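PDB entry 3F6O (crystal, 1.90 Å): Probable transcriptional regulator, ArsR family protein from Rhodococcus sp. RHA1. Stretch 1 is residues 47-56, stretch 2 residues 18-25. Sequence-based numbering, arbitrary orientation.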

# COMPACT_ATOMS: atom_id res chain seq x y z
N SER A 47 -5.31 11.75 -18.52
CA SER A 47 -4.96 11.64 -17.10
C SER A 47 -5.57 10.39 -16.47
O SER A 47 -4.93 9.72 -15.65
CB SER A 47 -5.39 12.87 -16.32
OG SER A 47 -4.76 14.03 -16.85
N PHE A 48 -6.80 10.06 -16.87
CA PHE A 48 -7.45 8.84 -16.37
C PHE A 48 -6.75 7.59 -16.89
O PHE A 48 -6.56 6.64 -16.13
CB PHE A 48 -8.93 8.80 -16.71
CG PHE A 48 -9.66 7.64 -16.06
CD1 PHE A 48 -9.88 7.61 -14.67
CD2 PHE A 48 -10.11 6.57 -16.82
CE1 PHE A 48 -10.57 6.51 -14.05
CE2 PHE A 48 -10.79 5.48 -16.22
CZ PHE A 48 -11.03 5.47 -14.84
N MET A 49 -6.37 7.61 -18.16
CA MET A 49 -5.62 6.51 -18.75
C MET A 49 -4.31 6.20 -18.03
O MET A 49 -3.88 5.06 -17.98
CB MET A 49 -5.43 6.73 -20.26
CG MET A 49 -6.71 6.56 -21.12
SD MET A 49 -7.65 5.04 -20.82
CE MET A 49 -6.40 3.80 -21.06
N LYS A 50 -3.67 7.22 -17.46
CA LYS A 50 -2.47 7.01 -16.64
C LYS A 50 -2.77 6.11 -15.44
O LYS A 50 -1.99 5.22 -15.10
CB LYS A 50 -1.90 8.35 -16.17
CG LYS A 50 -0.83 8.87 -17.09
CD LYS A 50 -0.93 10.36 -17.28
CE LYS A 50 -0.33 11.16 -16.17
NZ LYS A 50 -0.14 12.56 -16.69
N HIS A 51 -3.93 6.31 -14.83
CA HIS A 51 -4.36 5.44 -13.72
C HIS A 51 -4.69 4.02 -14.16
O HIS A 51 -4.28 3.04 -13.55
CB HIS A 51 -5.54 6.07 -12.97
CG HIS A 51 -5.18 7.35 -12.29
ND1 HIS A 51 -4.15 7.43 -11.39
CD2 HIS A 51 -5.71 8.59 -12.39
CE1 HIS A 51 -4.05 8.68 -10.95
NE2 HIS A 51 -4.99 9.40 -11.54
N ILE A 52 -5.45 3.90 -15.24
CA ILE A 52 -5.75 2.59 -15.80
C ILE A 52 -4.44 1.81 -16.13
O ILE A 52 -4.26 0.64 -15.78
CB ILE A 52 -6.64 2.75 -17.06
CG1 ILE A 52 -8.03 3.28 -16.66
CG2 ILE A 52 -6.76 1.42 -17.83
CD1 ILE A 52 -8.85 2.33 -15.74
N HIS A 53 -3.52 2.49 -16.81
CA HIS A 53 -2.25 1.86 -17.20
C HIS A 53 -1.43 1.44 -15.99
O HIS A 53 -0.81 0.38 -15.97
CB HIS A 53 -1.45 2.81 -18.10
CG HIS A 53 -2.02 2.94 -19.48
ND1 HIS A 53 -2.13 4.15 -20.13
CD2 HIS A 53 -2.53 2.01 -20.32
CE1 HIS A 53 -2.69 3.96 -21.32
NE2 HIS A 53 -2.94 2.67 -21.46
N PHE A 54 -1.43 2.29 -14.97
CA PHE A 54 -0.68 1.98 -13.75
C PHE A 54 -1.28 0.74 -13.09
O PHE A 54 -0.54 -0.15 -12.66
CB PHE A 54 -0.64 3.19 -12.80
CG PHE A 54 0.42 3.06 -11.74
CD1 PHE A 54 1.61 3.75 -11.84
CD2 PHE A 54 0.25 2.17 -10.67
CE1 PHE A 54 2.60 3.59 -10.86
CE2 PHE A 54 1.25 2.01 -9.70
CZ PHE A 54 2.40 2.70 -9.80
N LEU A 55 -2.62 0.69 -13.02
CA LEU A 55 -3.34 -0.48 -12.48
C LEU A 55 -3.01 -1.77 -13.25
O LEU A 55 -2.80 -2.84 -12.66
CB LEU A 55 -4.88 -0.25 -12.48
CG LEU A 55 -5.39 0.67 -11.34
CD1 LEU A 55 -6.93 0.89 -11.42
CD2 LEU A 55 -4.97 0.11 -9.95
N GLU A 56 -2.94 -1.67 -14.56
CA GLU A 56 -2.63 -2.86 -15.36
C GLU A 56 -1.16 -3.26 -15.17
O GLU A 56 -0.87 -4.43 -14.92
CB GLU A 56 -3.00 -2.68 -16.84
CG GLU A 56 -2.96 -4.08 -17.55
CD GLU A 56 -3.67 -4.15 -18.91
OE1 GLU A 56 -3.94 -3.07 -19.52
OE2 GLU A 56 -3.95 -5.31 -19.35
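Stretch 2 18-25: PTRRAVLG

Stretch 2 is a helix that packs obliquely across the helix of stretch 1, joining an apolar patch to a single polar anchor, Arg20. Its helical state follows from phi/psi values near -60/-40 and from i-to-i+4 backbone bonds such as Val23 N to Thr19 O at 2.9 Å. The N-to-C directions differ by 66° (signed crossing angle -66°), and the axes approach to 9.9 Å. The backbones come nearest at Arg20 CA and His51 CA, 6.1 Å apart, and the contact buries 471 Å² in total.

Arg20 points toward stretch 1 and has the largest covered area. Its guanidinium lies flat on the Phe54 ring, the planes inclined by 15°, with CZ of Arg20 4.4 Å from the centroid of the Phe54 ring and 22° off the normal, a cation-pi geometry. Arg20 NH1 also donates to His51 ND1 at 3.1 Å, but the 131° angle makes this hydrogen bond weak. One residue earlier, Thr19 CB sits over a face of the His51 ring, 4.3 Å from its centroid.

Val23 supplies the apolar centre: its CG2 meets Phe48 CE1 at 3.7 Å and its CG1 meets Leu55 CD1 at 3.7 Å. Leu24 CD1 extends the patch to Leu55 CD2 at 4.0 Å.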

# COMPACT_ATOMS: atom_id res chain seq x y z
N PRO A 18 -6.31 7.81 -4.71
CA PRO A 18 -7.73 7.60 -4.44
C PRO A 18 -8.58 7.26 -5.68
O PRO A 18 -9.59 6.54 -5.56
CB PRO A 18 -8.18 8.97 -3.84
CG PRO A 18 -7.22 9.96 -4.42
CD PRO A 18 -5.90 9.23 -4.53
N THR A 19 -8.20 7.78 -6.85
CA THR A 19 -8.88 7.42 -8.10
C THR A 19 -8.72 5.92 -8.38
O THR A 19 -9.70 5.22 -8.72
CB THR A 19 -8.34 8.21 -9.31
OG1 THR A 19 -8.51 9.61 -9.08
CG2 THR A 19 -9.15 7.83 -10.58
N ARG A 20 -7.48 5.45 -8.26
CA ARG A 20 -7.20 4.04 -8.48
C ARG A 20 -7.93 3.16 -7.47
O ARG A 20 -8.48 2.13 -7.85
CB ARG A 20 -5.69 3.78 -8.48
CG ARG A 20 -5.01 4.45 -9.67
CD ARG A 20 -3.60 3.92 -9.85
NE ARG A 20 -2.61 4.32 -8.83
CZ ARG A 20 -1.71 5.30 -8.94
NH1 ARG A 20 -1.75 6.14 -9.99
NH2 ARG A 20 -0.78 5.49 -7.99
N ARG A 21 -7.94 3.55 -6.19
CA ARG A 21 -8.70 2.76 -5.19
C ARG A 21 -10.19 2.73 -5.54
O ARG A 21 -10.83 1.68 -5.41
CB ARG A 21 -8.48 3.27 -3.76
CG ARG A 21 -7.07 3.00 -3.19
CD ARG A 21 -7.01 3.23 -1.66
NE ARG A 21 -7.64 4.50 -1.27
CZ ARG A 21 -7.01 5.66 -1.25
NH1 ARG A 21 -5.72 5.71 -1.56
NH2 ARG A 21 -7.65 6.78 -0.89
N ALA A 22 -10.73 3.86 -6.02
CA ALA A 22 -12.15 3.94 -6.43
C ALA A 22 -12.49 3.04 -7.62
O ALA A 22 -13.56 2.40 -7.70
CB ALA A 22 -12.53 5.39 -6.74
N VAL A 23 -11.59 3.04 -8.59
CA VAL A 23 -11.73 2.16 -9.76
C VAL A 23 -11.71 0.71 -9.32
O VAL A 23 -12.51 -0.08 -9.80
CB VAL A 23 -10.62 2.42 -10.77
CG1 VAL A 23 -10.56 1.30 -11.83
CG2 VAL A 23 -10.77 3.83 -11.44
N LEU A 24 -10.77 0.35 -8.45
CA LEU A 24 -10.71 -1.03 -7.96
C LEU A 24 -12.01 -1.41 -7.20
O LEU A 24 -12.51 -2.52 -7.33
CB LEU A 24 -9.48 -1.28 -7.09
CG LEU A 24 -8.15 -1.29 -7.84
CD1 LEU A 24 -7.00 -1.40 -6.84
CD2 LEU A 24 -8.14 -2.43 -8.91
N GLY A 25 -12.54 -0.46 -6.43
CA GLY A 25 -13.82 -0.65 -5.71
C GLY A 25 -14.94 -0.97 -6.68
O GLY A 25 -15.71 -1.88 -6.46